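Local coordinates for protein glutamate racemase (Bacillus anthracis, PDB 2DWU) that belongs to the Asp/Glu/hydantoin racemase family and holds D-glutamic acid in a pocket lined by residues from two alpha/beta domains, at residues S56-M61 with A86-A91; L73-N78 with I94-V99; N157-T162 with P192-Y197. All blocks are in the same frame, centred on the assembly; numbering follows the deposited sequence.

Contact 1: residues S56-M61 with A86-A91; sequences SFVFEM and AALQEA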
loop_
_atom_site.group_PDB
_atom_site.type_symbol
_atom_site.label_atom_id
_atom_site.label_comp_id
_atom_site.label_asym_id
_atom_site.label_seq_id
_atom_site.Cartn_x
_atom_site.Cartn_y
_atom_site.Cartn_z
ATOM N N SER B 56 -4.193 5.669 -28.846
ATOM C CA SER B 56 -5.449 5.583 -29.593
ATOM C C SER B 56 -6.205 4.304 -29.247
ATOM O O SER B 56 -7.423 4.332 -29.082
ATOM C CB SER B 56 -5.205 5.669 -31.107
ATOM O OG SER B 56 -4.567 4.515 -31.619
ATOM N N PHE B 57 -5.490 3.184 -29.130
ATOM C CA PHE B 57 -6.135 1.917 -28.773
ATOM C C PHE B 57 -6.733 1.942 -27.362
ATOM O O PHE B 57 -7.787 1.339 -27.108
ATOM C CB PHE B 57 -5.145 0.741 -28.817
ATOM C CG PHE B 57 -4.540 0.480 -30.167
ATOM C CD1 PHE B 57 -5.057 1.058 -31.322
ATOM C CD2 PHE B 57 -3.475 -0.413 -30.279
ATOM C CE1 PHE B 57 -4.521 0.743 -32.581
ATOM C CE2 PHE B 57 -2.933 -0.735 -31.534
ATOM C CZ PHE B 57 -3.468 -0.149 -32.680
ATOM N N VAL B 58 -6.024 2.569 -26.429
ATOM C CA VAL B 58 -6.501 2.646 -25.056
ATOM C C VAL B 58 -7.770 3.495 -25.009
ATOM O O VAL B 58 -8.735 3.141 -24.329
ATOM C CB VAL B 58 -5.418 3.240 -24.140
ATOM C CG1 VAL B 58 -6.016 3.604 -22.770
ATOM C CG2 VAL B 58 -4.271 2.203 -23.970
ATOM N N PHE B 59 -7.783 4.602 -25.739
ATOM C CA PHE B 59 -8.991 5.413 -25.733
ATOM C C PHE B 59 -10.176 4.691 -26.362
ATOM O O PHE B 59 -11.325 4.954 -25.993
ATOM C CB PHE B 59 -8.736 6.774 -26.379
ATOM C CG PHE B 59 -8.240 7.800 -25.395
ATOM C CD1 PHE B 59 -6.877 8.070 -25.266
ATOM C CD2 PHE B 59 -9.129 8.431 -24.525
ATOM C CE1 PHE B 59 -6.403 8.941 -24.289
ATOM C CE2 PHE B 59 -8.669 9.305 -23.541
ATOM C CZ PHE B 59 -7.299 9.562 -23.418
ATOM N N GLU B 60 -9.919 3.790 -27.308
ATOM C CA GLU B 60 -10.989 2.990 -27.903
ATOM C C GLU B 60 -11.535 2.035 -26.822
ATOM O O GLU B 60 -12.731 1.805 -26.744
ATOM C CB GLU B 60 -10.478 2.167 -29.093
ATOM C CG GLU B 60 -10.028 3.012 -30.261
ATOM C CD GLU B 60 -9.793 2.207 -31.521
ATOM O OE1 GLU B 60 -9.673 0.958 -31.443
ATOM O OE2 GLU B 60 -9.722 2.829 -32.611
ATOM N N MET B 61 -10.664 1.480 -25.983
ATOM C CA MET B 61 -11.147 0.596 -24.925
ATOM C C MET B 61 -11.927 1.393 -23.883
ATOM O O MET B 61 -12.894 0.891 -23.315
ATOM C CB MET B 61 -9.988 -0.158 -24.235
ATOM C CG MET B 61 -9.434 -1.294 -25.074
ATOM S SD MET B 61 -8.269 -2.340 -24.212
ATOM C CE MET B 61 -6.739 -1.352 -24.306
ATOM N N ALA B 86 -1.457 9.765 -18.056
ATOM C CA ALA B 86 -1.668 11.201 -17.871
ATOM C C ALA B 86 -2.844 11.693 -18.700
ATOM O O ALA B 86 -3.669 12.481 -18.218
ATOM C CB ALA B 86 -0.404 11.980 -18.249
ATOM N N ALA B 87 -2.926 11.223 -19.936
ATOM C CA ALA B 87 -4.007 11.640 -20.828
ATOM C C ALA B 87 -5.368 11.214 -20.290
ATOM O O ALA B 87 -6.350 11.968 -20.362
ATOM C CB ALA B 87 -3.788 11.061 -22.202
ATOM N N LEU B 88 -5.428 10.003 -19.748
ATOM C CA LEU B 88 -6.671 9.482 -19.195
ATOM C C LEU B 88 -7.103 10.214 -17.929
ATOM O O LEU B 88 -8.281 10.526 -17.762
ATOM C CB LEU B 88 -6.534 7.986 -18.884
ATOM C CG LEU B 88 -6.475 7.036 -20.079
ATOM C CD1 LEU B 88 -6.148 5.629 -19.593
ATOM C CD2 LEU B 88 -7.793 7.058 -20.818
ATOM N N GLN B 89 -6.158 10.489 -17.040
ATOM C CA GLN B 89 -6.484 11.154 -15.790
ATOM C C GLN B 89 -7.001 12.556 -16.064
ATOM O O GLN B 89 -7.850 13.062 -15.330
ATOM C CB GLN B 89 -5.263 11.184 -14.870
ATOM C CG GLN B 89 -4.859 9.776 -14.444
ATOM C CD GLN B 89 -3.699 9.744 -13.469
ATOM O OE1 GLN B 89 -2.745 10.522 -13.589
ATOM N NE2 GLN B 89 -3.763 8.820 -12.507
ATOM N N GLU B 90 -6.504 13.161 -17.133
ATOM C CA GLU B 90 -6.942 14.499 -17.513
ATOM C C GLU B 90 -8.343 14.433 -18.122
ATOM O O GLU B 90 -9.222 15.226 -17.774
ATOM C CB GLU B 90 -5.969 15.090 -18.540
ATOM C CG GLU B 90 -6.223 16.551 -18.933
ATOM C CD GLU B 90 -7.559 16.780 -19.637
ATOM O OE1 GLU B 90 -7.863 16.055 -20.618
ATOM O OE2 GLU B 90 -8.303 17.699 -19.214
ATOM N N ALA B 91 -8.545 13.482 -19.030
ATOM C CA ALA B 91 -9.818 13.330 -19.729
ATOM C C ALA B 91 -11.025 12.881 -18.901
ATOM O O ALA B 91 -12.134 13.387 -19.099
ATOM C CB ALA B 91 -9.640 12.387 -20.911
#
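Leu88 meets both Val58 and Phe59, and its two methyl groups divide the work. From CB the chain steps to CG, which stands anti to the carbonyl carbon and beside the backbone N (chi1 -72°). There it forks. One branch turns to Val58, where Leu88 CD1 lies 3.8 Å from Val58 CG1. The other goes over one face of the Phe59 ring. Leu88 CD2 sits 3.9 Å from the centroid of the Phe59 ring and 26° off the ring normal, a CH-pi contact. Leu88 CD2 is displaced toward the rim, and its nearest ring atoms include Phe59 CE2 at 3.6 Å, with CZ equally close. The two side chains run antiparallel as they pass. Two alanines meet the same ring near its plane. Ala87 CB is 4.0 Å from Phe59 CE1, and Ala91 CB is 4.2 Å from Phe59 CE2.

These residues join helices 51-65 and 78-91, neighbours packed on one side of a parallel sheet. The axes of the two short segments come within 11.3 Å and run at 38° to each other. The ring of Phe59 bridges this gap, with the two alanine methyls beside its rim. Val58 also touches Ala80 and Thr84 of helix 78-91 and Leu13 of strand 9-14, which carries the packing down to the sheet. The sheltered part of the contact is at Val58 and Leu88. No polar group of the touching side chains takes part, which implies that dispersion and the CH-pi contact hold the helices together here.

Contact 2: residues L73-N78 with I94-V99; sequences LVVACN and IPVIGV. With DGL (D-glutamic acid), chain H.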
loop_
_atom_site.group_PDB
_atom_site.type_symbol
_atom_site.label_atom_id
_atom_site.label_comp_id
_atom_site.label_asym_id
_atom_site.label_seq_id
_atom_site.Cartn_x
_atom_site.Cartn_y
_atom_site.Cartn_z
ATOM N N LEU B 73 -11.375 3.483 -13.090
ATOM C CA LEU B 73 -10.749 2.800 -14.210
ATOM C C LEU B 73 -9.344 2.365 -13.795
ATOM O O LEU B 73 -8.584 3.158 -13.241
ATOM C CB LEU B 73 -10.637 3.753 -15.420
ATOM C CG LEU B 73 -9.820 3.179 -16.595
ATOM C CD1 LEU B 73 -10.505 1.917 -17.160
ATOM C CD2 LEU B 73 -9.691 4.259 -17.658
ATOM N N VAL B 74 -9.018 1.102 -14.059
ATOM C CA VAL B 74 -7.662 0.592 -13.786
ATOM C C VAL B 74 -7.015 0.263 -15.138
ATOM O O VAL B 74 -7.580 -0.482 -15.962
ATOM C CB VAL B 74 -7.690 -0.690 -12.938
ATOM C CG1 VAL B 74 -6.260 -1.277 -12.809
ATOM C CG2 VAL B 74 -8.245 -0.368 -11.543
ATOM N N VAL B 75 -5.840 0.851 -15.368
ATOM C CA VAL B 75 -5.065 0.581 -16.585
ATOM C C VAL B 75 -4.133 -0.510 -16.088
ATOM O O VAL B 75 -3.124 -0.267 -15.445
ATOM C CB VAL B 75 -4.260 1.822 -17.043
ATOM C CG1 VAL B 75 -3.452 1.481 -18.323
ATOM C CG2 VAL B 75 -5.215 2.933 -17.352
ATOM N N ALA B 76 -4.530 -1.737 -16.364
ATOM C CA ALA B 76 -3.785 -2.893 -15.896
ATOM C C ALA B 76 -2.482 -3.160 -16.646
ATOM O O ALA B 76 -1.577 -3.847 -16.130
ATOM C CB ALA B 76 -4.696 -4.132 -15.974
ATOM N N CYS B 77 -2.404 -2.644 -17.862
ATOM C CA CYS B 77 -1.242 -2.837 -18.735
ATOM C C CYS B 77 -0.173 -1.783 -18.447
ATOM O O CYS B 77 -0.460 -0.599 -18.529
ATOM C CB CYS B 77 -1.720 -2.710 -20.185
ATOM S SG CYS B 77 -0.436 -2.870 -21.426
ATOM N N ASN B 78 1.046 -2.224 -18.111
ATOM C CA ASN B 78 2.115 -1.274 -17.819
ATOM C C ASN B 78 2.476 -0.460 -19.059
ATOM O O ASN B 78 2.788 0.726 -18.938
ATOM C CB ASN B 78 3.367 -2.012 -17.287
ATOM C CG ASN B 78 3.092 -2.749 -15.976
ATOM O OD1 ASN B 78 3.530 -2.323 -14.860
ATOM N ND2 ASN B 78 2.408 -3.852 -16.076
ATOM N N ILE B 94 -13.621 10.289 -13.282
ATOM C CA ILE B 94 -13.541 9.217 -12.294
ATOM C C ILE B 94 -12.061 8.939 -12.004
ATOM O O ILE B 94 -11.183 9.352 -12.780
ATOM C CB ILE B 94 -14.196 7.905 -12.814
ATOM C CG1 ILE B 94 -13.538 7.488 -14.131
ATOM C CG2 ILE B 94 -15.715 8.099 -12.961
ATOM C CD1 ILE B 94 -13.924 6.099 -14.618
ATOM N N PRO B 95 -11.766 8.274 -10.875
ATOM C CA PRO B 95 -10.372 7.960 -10.534
ATOM C C PRO B 95 -9.808 6.978 -11.565
ATOM O O PRO B 95 -10.465 5.992 -11.910
ATOM C CB PRO B 95 -10.478 7.276 -9.178
ATOM C CG PRO B 95 -11.730 7.843 -8.586
ATOM C CD PRO B 95 -12.670 7.934 -9.764
ATOM N N VAL B 96 -8.593 7.235 -12.026
ATOM C CA VAL B 96 -7.928 6.356 -12.973
ATOM C C VAL B 96 -6.651 5.897 -12.267
ATOM O O VAL B 96 -5.802 6.722 -11.893
ATOM C CB VAL B 96 -7.551 7.066 -14.309
ATOM C CG1 VAL B 96 -6.877 6.041 -15.231
ATOM C CG2 VAL B 96 -8.801 7.614 -15.010
ATOM N N ILE B 97 -6.532 4.595 -12.053
ATOM C CA ILE B 97 -5.379 4.027 -11.348
ATOM C C ILE B 97 -4.558 3.206 -12.339
ATOM O O ILE B 97 -5.079 2.271 -12.965
ATOM C CB ILE B 97 -5.838 3.081 -10.193
ATOM C CG1 ILE B 97 -6.444 3.875 -9.013
ATOM C CG2 ILE B 97 -4.641 2.334 -9.631
ATOM C CD1 ILE B 97 -7.786 4.538 -9.280
ATOM N N GLY B 98 -3.286 3.555 -12.485
ATOM C CA GLY B 98 -2.390 2.839 -13.379
ATOM C C GLY B 98 -1.574 1.863 -12.547
ATOM O O GLY B 98 -1.543 1.945 -11.306
ATOM N N VAL B 99 -0.872 0.970 -13.225
ATOM C CA VAL B 99 -0.091 -0.053 -12.521
ATOM C C VAL B 99 1.348 0.344 -12.209
ATOM O O VAL B 99 2.032 -0.361 -11.460
ATOM C CB VAL B 99 -0.061 -1.398 -13.306
ATOM C CG1 VAL B 99 -1.399 -2.106 -13.157
ATOM C CG2 VAL B 99 0.219 -1.181 -14.798
HETATM N N DGL H . 0.269 -6.082 -20.847
HETATM C CA DGL H . 1.612 -5.647 -21.344
HETATM C C DGL H . 2.338 -4.907 -20.277
HETATM O O DGL H . 3.306 -4.196 -20.519
HETATM C CB DGL H . 2.436 -6.878 -21.783
HETATM C CG DGL H . 1.917 -7.317 -23.173
HETATM C CD DGL H . 2.063 -6.334 -24.261
HETATM O OE1 DGL H . 3.143 -6.028 -24.767
HETATM O OE2 DGL H . 0.951 -5.769 -24.672
HETATM O OXT DGL H . 1.893 -5.036 -19.057
#
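Val99 lays its CG2 methyl over one face of the Asn78 carboxamide, 3.5 Å from Asn78 CG. OD1 is as close to this methyl, and ND2 slightly farther. The polar atoms of the flat group are used elsewhere. OD1 is hydrogen-bonded to Ser211 and weakly to Tyr130. Asn78 ND2 donates a fairly straight bond, 165° at the hydrogen, to OXT of D-glutamic acid at 3.2 Å. The backbone Asn78 N gives the same OXT a second bond of 3.1 Å. CG lies beside the backbone N (chi1 -62°), and chi2 then turns ND2 to OXT. The bond from ND2 to the carboxylate oxygen sets which end of the amide faces the ligand. Cys77 is the neighbouring pocket residue, and its SG lies 3.3 Å from the ligand N. Cys77 is also the N-cap of helix 78-91.

The segments belong to the beta-alpha-beta unit of strand 70-75, helix 78-91 and strand 96-98, and the pocket residues sit just past the end of the first strand. The strands pair in parallel. Leu73 N donates to Pro95 O at 2.9 Å. Ile97 N returns a bond to Leu73 O at 2.8 Å. Val75 N then reaches Ile97 O at 2.9 Å. Leu73, Val75 and Val96 share one face of the sheet, where Leu73 and Val96 lie side by side and Val75 packs against helix 78-91. Val74 and Ile97 take the other face, against helices 20-29 and 211-226. Beyond the paired residues, Val99 CG1 rests 3.4 Å from Ala76 O.

Contact 3: residues N157-T162 with P192-Y197; sequences NRLEDT and PLLESY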
loop_
_atom_site.group_PDB
_atom_site.type_symbol
_atom_site.label_atom_id
_atom_site.label_comp_id
_atom_site.label_asym_id
_atom_site.label_seq_id
_atom_site.Cartn_x
_atom_site.Cartn_y
_atom_site.Cartn_z
ATOM N N ASN B 157 3.278 -18.228 -24.534
ATOM C CA ASN B 157 3.473 -19.327 -25.481
ATOM C C ASN B 157 4.462 -20.440 -25.210
ATOM O O ASN B 157 4.450 -21.452 -25.928
ATOM C CB ASN B 157 3.833 -18.725 -26.839
ATOM C CG ASN B 157 2.840 -17.692 -27.292
ATOM O OD1 ASN B 157 3.214 -16.588 -27.691
ATOM N ND2 ASN B 157 1.560 -18.034 -27.226
ATOM N N ARG B 158 5.307 -20.297 -24.191
ATOM C CA ARG B 158 6.336 -21.304 -23.949
ATOM C C ARG B 158 6.485 -21.632 -22.469
ATOM O O ARG B 158 7.480 -22.241 -22.067
ATOM C CB ARG B 158 7.685 -20.770 -24.461
ATOM C CG ARG B 158 7.650 -20.019 -25.794
ATOM C CD ARG B 158 7.592 -20.974 -26.975
ATOM N NE ARG B 158 8.786 -21.808 -27.073
ATOM C CZ ARG B 158 9.917 -21.469 -27.686
ATOM N NH1 ARG B 158 10.924 -22.327 -27.689
ATOM N NH2 ARG B 158 10.047 -20.295 -28.294
ATOM N N LEU B 159 5.507 -21.249 -21.659
ATOM C CA LEU B 159 5.626 -21.456 -20.222
ATOM C C LEU B 159 5.855 -22.892 -19.753
ATOM O O LEU B 159 6.485 -23.114 -18.719
ATOM C CB LEU B 159 4.417 -20.837 -19.509
ATOM C CG LEU B 159 4.549 -20.592 -18.004
ATOM C CD1 LEU B 159 5.717 -19.637 -17.716
ATOM C CD2 LEU B 159 3.248 -20.010 -17.492
ATOM N N GLU B 160 5.375 -23.874 -20.507
ATOM C CA GLU B 160 5.555 -25.262 -20.100
ATOM C C GLU B 160 6.960 -25.780 -20.402
ATOM O O GLU B 160 7.361 -26.828 -19.883
ATOM C CB GLU B 160 4.515 -26.146 -20.791
ATOM C CG GLU B 160 3.143 -25.485 -20.930
ATOM C CD GLU B 160 2.548 -25.042 -19.602
ATOM O OE1 GLU B 160 1.446 -24.445 -19.615
ATOM O OE2 GLU B 160 3.171 -25.289 -18.545
ATOM N N ASP B 161 7.701 -25.057 -21.241
ATOM C CA ASP B 161 9.065 -25.442 -21.604
ATOM C C ASP B 161 9.979 -24.797 -20.570
ATOM O O ASP B 161 10.570 -23.760 -20.826
ATOM C CB ASP B 161 9.397 -24.912 -22.997
ATOM C CG ASP B 161 10.671 -25.511 -23.571
ATOM O OD1 ASP B 161 11.554 -25.942 -22.784
ATOM O OD2 ASP B 161 10.791 -25.531 -24.820
ATOM N N THR B 162 10.085 -25.413 -19.396
ATOM C CA THR B 162 10.890 -24.854 -18.312
ATOM C C THR B 162 12.355 -24.573 -18.623
ATOM O O THR B 162 12.909 -23.590 -18.131
ATOM C CB THR B 162 10.804 -25.729 -17.038
ATOM O OG1 THR B 162 11.351 -27.025 -17.297
ATOM C CG2 THR B 162 9.353 -25.864 -16.591
ATOM N N PRO B 192 4.435 -11.791 -13.110
ATOM C CA PRO B 192 4.204 -12.557 -11.885
ATOM C C PRO B 192 4.282 -14.065 -12.168
ATOM O O PRO B 192 4.651 -14.828 -11.290
ATOM C CB PRO B 192 2.793 -12.143 -11.465
ATOM C CG PRO B 192 2.752 -10.681 -11.850
ATOM C CD PRO B 192 3.435 -10.707 -13.249
ATOM N N LEU B 193 3.925 -14.499 -13.370
ATOM C CA LEU B 193 3.992 -15.928 -13.634
ATOM C C LEU B 193 5.421 -16.456 -13.651
ATOM O O LEU B 193 5.649 -17.667 -13.529
ATOM C CB LEU B 193 3.279 -16.263 -14.943
ATOM C CG LEU B 193 1.761 -16.249 -14.771
ATOM C CD1 LEU B 193 1.111 -16.834 -16.016
ATOM C CD2 LEU B 193 1.373 -17.064 -13.538
ATOM N N LEU B 194 6.383 -15.547 -13.762
ATOM C CA LEU B 194 7.796 -15.938 -13.809
ATOM C C LEU B 194 8.477 -15.686 -12.487
ATOM O O LEU B 194 9.705 -15.804 -12.410
ATOM C CB LEU B 194 8.546 -15.100 -14.848
ATOM C CG LEU B 194 8.085 -15.202 -16.289
ATOM C CD1 LEU B 194 8.815 -14.151 -17.140
ATOM C CD2 LEU B 194 8.353 -16.611 -16.808
ATOM N N GLU B 195 7.709 -15.341 -11.460
ATOM C CA GLU B 195 8.319 -14.988 -10.187
ATOM C C GLU B 195 9.355 -15.957 -9.655
ATOM O O GLU B 195 10.449 -15.535 -9.235
ATOM C CB GLU B 195 7.265 -14.721 -9.112
ATOM C CG GLU B 195 7.920 -14.321 -7.793
ATOM C CD GLU B 195 6.950 -13.760 -6.773
ATOM O OE1 GLU B 195 5.814 -14.285 -6.656
ATOM O OE2 GLU B 195 7.334 -12.796 -6.071
ATOM N N SER B 196 9.039 -17.250 -9.673
ATOM C CA SER B 196 10.001 -18.224 -9.179
ATOM C C SER B 196 11.315 -18.207 -9.928
ATOM O O SER B 196 12.380 -18.313 -9.312
ATOM C CB SER B 196 9.418 -19.632 -9.230
ATOM O OG SER B 196 8.332 -19.722 -8.336
ATOM N N TYR B 197 11.249 -18.085 -11.249
ATOM C CA TYR B 197 12.457 -18.076 -12.070
ATOM C C TYR B 197 13.291 -16.859 -11.760
ATOM O O TYR B 197 14.509 -16.929 -11.658
ATOM C CB TYR B 197 12.113 -18.047 -13.567
ATOM C CG TYR B 197 11.422 -19.282 -14.079
ATOM C CD1 TYR B 197 10.032 -19.365 -14.121
ATOM C CD2 TYR B 197 12.165 -20.377 -14.510
ATOM C CE1 TYR B 197 9.400 -20.526 -14.592
ATOM C CE2 TYR B 197 11.552 -21.529 -14.974
ATOM C CZ TYR B 197 10.175 -21.597 -15.014
ATOM O OH TYR B 197 9.571 -22.747 -15.483
HETATM O O HOH W 1 7.028 -22.803 -16.167
#
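A type I beta turn from Arg158 to Asp161 faces the start of helix 195-202, and Leu159 of the turn reaches across to Leu193 and Leu194. The turn is closed by Asp161 N bonding to Arg158 O at 2.9 Å. Leu159 CG lies anti to the backbone N (chi1 -163°), and its two methyl groups part beyond it. Leu159 CD1 meets Leu194 CD2 at 4.1 Å, with the side chains crossing at a slant. Leu159 CD2 meets Leu193 CD1, also at 4.1 Å, and here the side chains cross at about a right angle. Leu193 has two deposited conformers, so this second touch is less certain.

The loop links helix 151-157 to helix 162-177, in the part of the fold built on the four-stranded parallel sheet. Asp161 is the N-cap of helix 162-177, and its OD1 takes a bond from Tyr164 N. Asp161 is also the centre of an inverse gamma turn, whose bond from Thr162 N to Glu160 O is weak. On the facing segment a short 3-10 turn runs into helix 195-202, with Leu194 at the N-cap position. Leu194 also touches Leu151 and Val155 of helix 151-157 and Val165 of helix 162-177, so it packs among both helices that flank the loop.

The polar link is made through water. One water donates to Leu159 O at 2.6 Å and is hydrogen-bonded to Tyr197 OH, also at 2.6 Å. It lies at the edge of the Tyr197 ring, in its plane. The hydroxyl also comes close to a methyl group, with Tyr197 OH 3.3 Å from Thr162 CG2. Thr162 has two conformers, and this approach is doubtful. The Tyr197 ring packs further on Val165, Thr166 and Val169 of helix 162-177.

Contacts 1 and 2 share one region of the six-stranded sheet, with centres 10 Å apart. Helix 78-91 ties them: Leu88 CD1 packs 3.6 Å from Val75 CG2, and Gln89 NE2 probably bonds to Val96 O. Contact 2 is buried, with ordered backbone bonds and a ligand at its end. Contact 1 is the partly buried helix layer above it and is purely apolar. Contact 3 is a surface contact on the four-stranded sheet's side of the fold, about 31 Å from contact 1 between centres and across the chain's centre. There a single water gives the polar link, whereas contact 2 has direct backbone bonds.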